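Local atomic coordinates of kelch domain-containing protein (Colletotrichum graminicola M1.001, PDB entry 5C86), a protein that probably oxidises alcohols at a copper site, as a fungal member of the AA5 galactose oxidase and glyoxal oxidase family. Residues V268-F280 with Q309-F322. Numbering follows the deposited sequence.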
loop_
_atom_site.group_PDB
_atom_site.type_symbol
_atom_site.label_atom_id
_atom_site.label_comp_id
_atom_site.label_asym_id
_atom_site.label_seq_id
_atom_site.Cartn_x
_atom_site.Cartn_y
_atom_site.Cartn_z
ATOM N N VAL A 268 -9.134 12.455 -15.823
ATOM C CA VAL A 268 -9.544 12.662 -14.425
ATOM C C VAL A 268 -11.022 12.928 -14.310
ATOM O O VAL A 268 -11.544 13.863 -14.949
ATOM C CB VAL A 268 -8.746 13.831 -13.790
ATOM C CG1 VAL A 268 -9.081 14.052 -12.314
ATOM C CG2 VAL A 268 -7.253 13.631 -13.987
ATOM N N GLN A 269 -11.680 12.152 -13.493
ATOM C CA GLN A 269 -13.090 12.321 -13.185
ATOM C C GLN A 269 -13.312 12.690 -11.714
ATOM O O GLN A 269 -12.916 11.974 -10.825
ATOM C CB GLN A 269 -13.855 10.988 -13.457
ATOM C CG GLN A 269 -15.348 11.084 -13.235
ATOM C CD GLN A 269 -15.914 12.119 -14.183
ATOM O OE1 GLN A 269 -15.708 12.009 -15.413
ATOM N NE2 GLN A 269 -16.534 13.174 -13.634
ATOM N N LYS A 270 -13.872 13.833 -11.473
ATOM C CA LYS A 270 -14.317 14.207 -10.128
ATOM C C LYS A 270 -15.540 13.523 -9.676
ATOM O O LYS A 270 -16.553 13.393 -10.391
ATOM C CB LYS A 270 -14.475 15.713 -10.072
ATOM C CG LYS A 270 -14.758 16.294 -8.683
ATOM C CD LYS A 270 -14.669 17.816 -8.712
ATOM C CE LYS A 270 -14.915 18.412 -7.321
ATOM N NZ LYS A 270 -14.017 18.089 -6.122
ATOM N N LEU A 271 -15.570 13.017 -8.431
ATOM C CA LEU A 271 -16.671 12.382 -7.866
ATOM C C LEU A 271 -17.267 13.349 -6.812
ATOM O O LEU A 271 -16.633 14.381 -6.468
ATOM C CB LEU A 271 -16.234 11.136 -7.085
ATOM C CG LEU A 271 -15.345 10.168 -7.934
ATOM C CD1 LEU A 271 -14.382 9.354 -7.106
ATOM C CD2 LEU A 271 -16.357 9.326 -8.677
ATOM N N ALA A 272 -18.437 13.012 -6.307
ATOM C CA ALA A 272 -19.002 13.693 -5.164
ATOM C C ALA A 272 -17.983 13.542 -4.025
ATOM O O ALA A 272 -17.340 12.473 -3.883
ATOM C CB ALA A 272 -20.338 13.131 -4.768
ATOM N N ASN A 273 -17.814 14.588 -3.240
ATOM C CA ASN A 273 -16.903 14.480 -2.111
ATOM C C ASN A 273 -17.344 13.440 -1.138
ATOM O O ASN A 273 -18.543 13.152 -0.952
ATOM C CB ASN A 273 -16.832 15.812 -1.379
ATOM C CG ASN A 273 -15.931 16.801 -2.070
ATOM O OD1 ASN A 273 -15.913 16.944 -3.291
ATOM N ND2 ASN A 273 -15.061 17.452 -1.269
ATOM N N GLY A 274 -16.405 12.865 -0.382
ATOM C CA GLY A 274 -16.744 11.993 0.683
ATOM C C GLY A 274 -17.315 12.844 1.872
ATOM O O GLY A 274 -17.296 14.063 1.835
ATOM N N LYS A 275 -17.912 12.171 2.844
ATOM C CA LYS A 275 -18.490 12.881 3.944
ATOM C C LYS A 275 -17.442 13.467 4.875
ATOM O O LYS A 275 -17.686 14.486 5.527
ATOM C CB LYS A 275 -19.339 11.961 4.712
ATOM C CG LYS A 275 -20.095 12.596 5.835
ATOM C CD LYS A 275 -21.004 11.557 6.523
ATOM C CE LYS A 275 -22.047 12.151 7.483
ATOM N NZ LYS A 275 -21.728 13.499 7.967
ATOM N N TYR A 276 -16.255 12.879 4.942
ATOM C CA TYR A 276 -15.258 13.279 5.932
ATOM C C TYR A 276 -13.975 13.681 5.269
ATOM O O TYR A 276 -13.351 12.851 4.564
ATOM C CB TYR A 276 -15.058 12.125 6.892
ATOM C CG TYR A 276 -16.294 11.700 7.616
ATOM C CD1 TYR A 276 -16.883 12.544 8.582
ATOM C CD2 TYR A 276 -16.893 10.456 7.378
ATOM C CE1 TYR A 276 -18.034 12.159 9.223
ATOM C CE2 TYR A 276 -18.022 10.086 8.023
ATOM C CZ TYR A 276 -18.575 10.940 8.950
ATOM O OH TYR A 276 -19.756 10.552 9.599
ATOM N N ASN A 277 -13.544 14.907 5.471
ATOM C CA ASN A 277 -12.227 15.359 4.966
ATOM C C ASN A 277 -11.092 14.718 5.772
ATOM O O ASN A 277 -11.200 14.540 6.997
ATOM C CB ASN A 277 -12.095 16.837 4.948
ATOM C CG ASN A 277 -12.388 17.503 6.298
ATOM O OD1 ASN A 277 -13.306 17.129 7.019
ATOM N ND2 ASN A 277 -11.581 18.520 6.616
ATOM N N ARG A 278 -10.100 14.187 5.062
ATOM C CA ARG A 278 -9.025 13.420 5.706
ATOM C C ARG A 278 -7.662 13.746 5.215
ATOM O O ARG A 278 -7.388 13.703 3.984
ATOM C CB ARG A 278 -9.188 11.916 5.443
ATOM C CG ARG A 278 -10.533 11.348 5.918
ATOM C CD ARG A 278 -10.682 9.883 5.499
ATOM N NE ARG A 278 -12.065 9.420 5.520
ATOM C CZ ARG A 278 -12.696 8.877 6.550
ATOM N NH1 ARG A 278 -12.064 8.659 7.674
ATOM N NH2 ARG A 278 -13.971 8.533 6.431
ATOM N N GLY A 279 -6.738 14.000 6.154
ATOM C CA GLY A 279 -5.294 14.007 5.938
ATOM C C GLY A 279 -4.671 12.976 6.868
ATOM O O GLY A 279 -5.080 12.833 8.037
ATOM N N PHE A 280 -3.750 12.207 6.312
ATOM C CA PHE A 280 -3.092 11.091 7.064
ATOM C C PHE A 280 -3.972 9.851 7.199
ATOM O O PHE A 280 -3.663 8.952 7.998
ATOM C CB PHE A 280 -2.500 11.486 8.462
ATOM C CG PHE A 280 -1.685 12.751 8.460
ATOM C CD1 PHE A 280 -0.659 12.984 7.553
ATOM C CD2 PHE A 280 -1.989 13.778 9.368
ATOM C CE1 PHE A 280 0.040 14.183 7.540
ATOM C CE2 PHE A 280 -1.263 14.976 9.342
ATOM C CZ PHE A 280 -0.291 15.179 8.395
ATOM N N GLN A 309 -11.000 11.939 12.370
ATOM C CA GLN A 309 -12.132 11.356 11.647
ATOM C C GLN A 309 -12.197 9.891 12.126
ATOM O O GLN A 309 -11.364 9.062 11.747
ATOM C CB GLN A 309 -11.941 11.514 10.125
ATOM C CG GLN A 309 -11.888 12.957 9.660
ATOM C CD GLN A 309 -13.245 13.634 9.664
ATOM O OE1 GLN A 309 -14.181 13.152 10.363
ATOM N NE2 GLN A 309 -13.441 14.601 8.852
ATOM N N LEU A 310 -13.206 9.582 12.956
ATOM C CA LEU A 310 -13.355 8.286 13.586
ATOM C C LEU A 310 -14.321 7.334 12.859
ATOM O O LEU A 310 -14.445 6.197 13.235
ATOM C CB LEU A 310 -13.871 8.468 15.033
ATOM C CG LEU A 310 -12.865 9.227 15.877
ATOM C CD1 LEU A 310 -13.480 9.332 17.346
ATOM C CD2 LEU A 310 -11.527 8.535 15.955
ATOM N N THR A 311 -14.995 7.822 11.829
ATOM C CA THR A 311 -15.890 7.035 11.011
ATOM C C THR A 311 -15.232 6.812 9.599
ATOM O O THR A 311 -15.150 7.784 8.815
ATOM C CB THR A 311 -17.221 7.718 10.819
ATOM O OG1 THR A 311 -17.824 7.860 12.133
ATOM C CG2 THR A 311 -18.121 6.874 10.039
ATOM N N PRO A 312 -14.865 5.550 9.313
ATOM C CA PRO A 312 -14.275 5.238 7.974
ATOM C C PRO A 312 -15.371 5.286 6.970
ATOM O O PRO A 312 -16.574 5.269 7.313
ATOM C CB PRO A 312 -13.751 3.847 8.135
ATOM C CG PRO A 312 -13.588 3.569 9.656
ATOM C CD PRO A 312 -14.720 4.410 10.216
ATOM N N GLU A 313 -14.997 5.276 5.678
ATOM C CA GLU A 313 -15.910 5.191 4.565
ATOM C C GLU A 313 -15.539 4.093 3.632
ATOM O O GLU A 313 -14.394 3.838 3.389
ATOM C CB GLU A 313 -16.016 6.537 3.852
ATOM C CG GLU A 313 -16.824 7.577 4.681
ATOM C CD GLU A 313 -16.753 8.968 4.044
ATOM O OE1 GLU A 313 -15.688 9.690 4.199
ATOM O OE2 GLU A 313 -17.722 9.341 3.273
ATOM N N LEU A 314 -16.562 3.421 3.129
ATOM C CA LEU A 314 -16.469 2.380 2.107
ATOM C C LEU A 314 -16.823 3.011 0.778
ATOM O O LEU A 314 -17.901 3.568 0.618
ATOM C CB LEU A 314 -17.413 1.232 2.454
ATOM C CG LEU A 314 -17.353 0.059 1.523
ATOM C CD1 LEU A 314 -15.997 -0.575 1.384
ATOM C CD2 LEU A 314 -18.375 -0.967 2.068
ATOM N N PHE A 315 -15.882 3.007 -0.176
ATOM C CA PHE A 315 -16.120 3.636 -1.475
ATOM C C PHE A 315 -16.307 2.548 -2.537
ATOM O O PHE A 315 -15.562 1.596 -2.597
ATOM C CB PHE A 315 -14.926 4.485 -1.871
ATOM C CG PHE A 315 -15.010 5.092 -3.250
ATOM C CD1 PHE A 315 -15.875 6.129 -3.511
ATOM C CD2 PHE A 315 -14.250 4.590 -4.293
ATOM C CE1 PHE A 315 -15.896 6.692 -4.761
ATOM C CE2 PHE A 315 -14.289 5.130 -5.556
ATOM C CZ PHE A 315 -15.149 6.184 -5.786
ATOM N N ASP A 316 -17.322 2.716 -3.416
ATOM C CA ASP A 316 -17.613 1.778 -4.488
ATOM C C ASP A 316 -17.267 2.461 -5.792
ATOM O O ASP A 316 -17.977 3.343 -6.209
ATOM C CB ASP A 316 -19.083 1.336 -4.451
ATOM C CG ASP A 316 -19.429 0.364 -5.562
ATOM O OD1 ASP A 316 -18.592 0.169 -6.507
ATOM O OD2 ASP A 316 -20.545 -0.219 -5.352
ATOM N N PRO A 317 -16.190 2.123 -6.438
ATOM C CA PRO A 317 -15.806 2.841 -7.670
ATOM C C PRO A 317 -16.777 2.617 -8.809
ATOM O O PRO A 317 -16.771 3.454 -9.674
ATOM C CB PRO A 317 -14.435 2.246 -8.023
ATOM C CG PRO A 317 -13.948 1.690 -6.740
ATOM C CD PRO A 317 -15.151 1.140 -6.038
ATOM N N ALA A 318 -17.582 1.575 -8.811
ATOM C CA ALA A 318 -18.544 1.375 -9.913
ATOM C C ALA A 318 -19.594 2.427 -9.884
ATOM O O ALA A 318 -19.982 2.961 -10.980
ATOM C CB ALA A 318 -19.181 0.039 -9.860
ATOM N N THR A 319 -20.035 2.763 -8.679
ATOM C CA THR A 319 -21.084 3.799 -8.500
ATOM C C THR A 319 -20.602 5.153 -8.073
ATOM O O THR A 319 -21.372 6.117 -8.092
ATOM C CB THR A 319 -22.070 3.367 -7.495
ATOM O OG1 THR A 319 -21.416 3.175 -6.229
ATOM C CG2 THR A 319 -22.752 2.019 -7.878
ATOM N N GLY A 320 -19.348 5.237 -7.650
ATOM C CA GLY A 320 -18.783 6.530 -7.241
ATOM C C GLY A 320 -19.227 6.993 -5.883
ATOM O O GLY A 320 -19.153 8.208 -5.668
ATOM N N SER A 321 -19.721 6.084 -5.050
ATOM C CA SER A 321 -20.448 6.378 -3.828
ATOM C C SER A 321 -19.727 5.945 -2.546
ATOM O O SER A 321 -19.110 4.906 -2.540
ATOM C CB SER A 321 -21.802 5.714 -3.917
ATOM O OG SER A 321 -22.551 6.115 -2.818
ATOM N N PHE A 322 -19.811 6.772 -1.514
ATOM C CA PHE A 322 -19.255 6.529 -0.197
ATOM C C PHE A 322 -20.321 6.188 0.793
ATOM O O PHE A 322 -21.353 6.888 0.773
ATOM C CB PHE A 322 -18.580 7.771 0.358
ATOM C CG PHE A 322 -17.313 8.181 -0.356
ATOM C CD1 PHE A 322 -16.077 7.680 0.040
ATOM C CD2 PHE A 322 -17.357 9.043 -1.440
ATOM C CE1 PHE A 322 -14.913 8.095 -0.592
ATOM C CE2 PHE A 322 -16.182 9.429 -2.059
ATOM C CZ PHE A 322 -14.979 8.983 -1.624
HETATM O O HOH W 1 -19.719 10.505 -7.236
HETATM O O HOH W 2 -18.866 10.165 -3.983
HETATM O O HOH W 3 -15.996 16.077 8.133
HETATM O O HOH W 4 -13.464 8.987 2.968
#
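Glu313 reaches from strand 313-316 to Lys275 and Arg278 in the loop that leaves strand 267-270, where its carboxylate accepts hydrogen bonds. Its CB lies 3.8 Å from Arg278 NH2. CG comes closer to that nitrogen, at the guanidinium edge, and also passes Tyr276 CD2. The chain runs extended beyond CG (chi2 172°), which carries the carboxylate up to the loop backbone. There Glu313 OE2 accepts from Lys275 N at 2.9 Å, on its syn side but tilted out of the carboxylate plane. Glu313 OE1 forms a salt bridge with Arg278 NH2 at 3.0 Å, through its anti lone pair. OE1 also takes a bond from a water that accepts from Arg278 NE, and a weak one from Tyr276 N.

Arg278 NH2 makes a second, nearly straight bond to Thr311 O (2.8 Å), on a carbonyl lone pair. Its NH1 is held by Gly295 O. Tyr276 CB lies over one face of the guanidinium, toward its rim. The Tyr276 ring presents its edge to Glu313 OE1, and its CE2 rests 3.8 Å from Thr311 CB. Beyond it, Gln309 bends at chi2 (-74°) and gives NE2 to Asn277 O at 2.9 Å.

The other end is mostly apolar. Gly274 CA sits over one face of the Phe322 ring in a CH-pi contact, with Phe315 CD1 over the opposite face. Leu271 CD1 meets Phe315 CZ at 3.5 Å. Two waters bridge Gly320 O to the backbone of Ala272.

The contact joins neighbouring four-stranded sheets, consistent with adjacent blades of the kelch propeller. The buried Glu313 carboxylate is met by Arg278, backbone N-H groups and a water, which probably favours its ionised form. These bonds tie the loop between the blades to strand 313-316 of the next one.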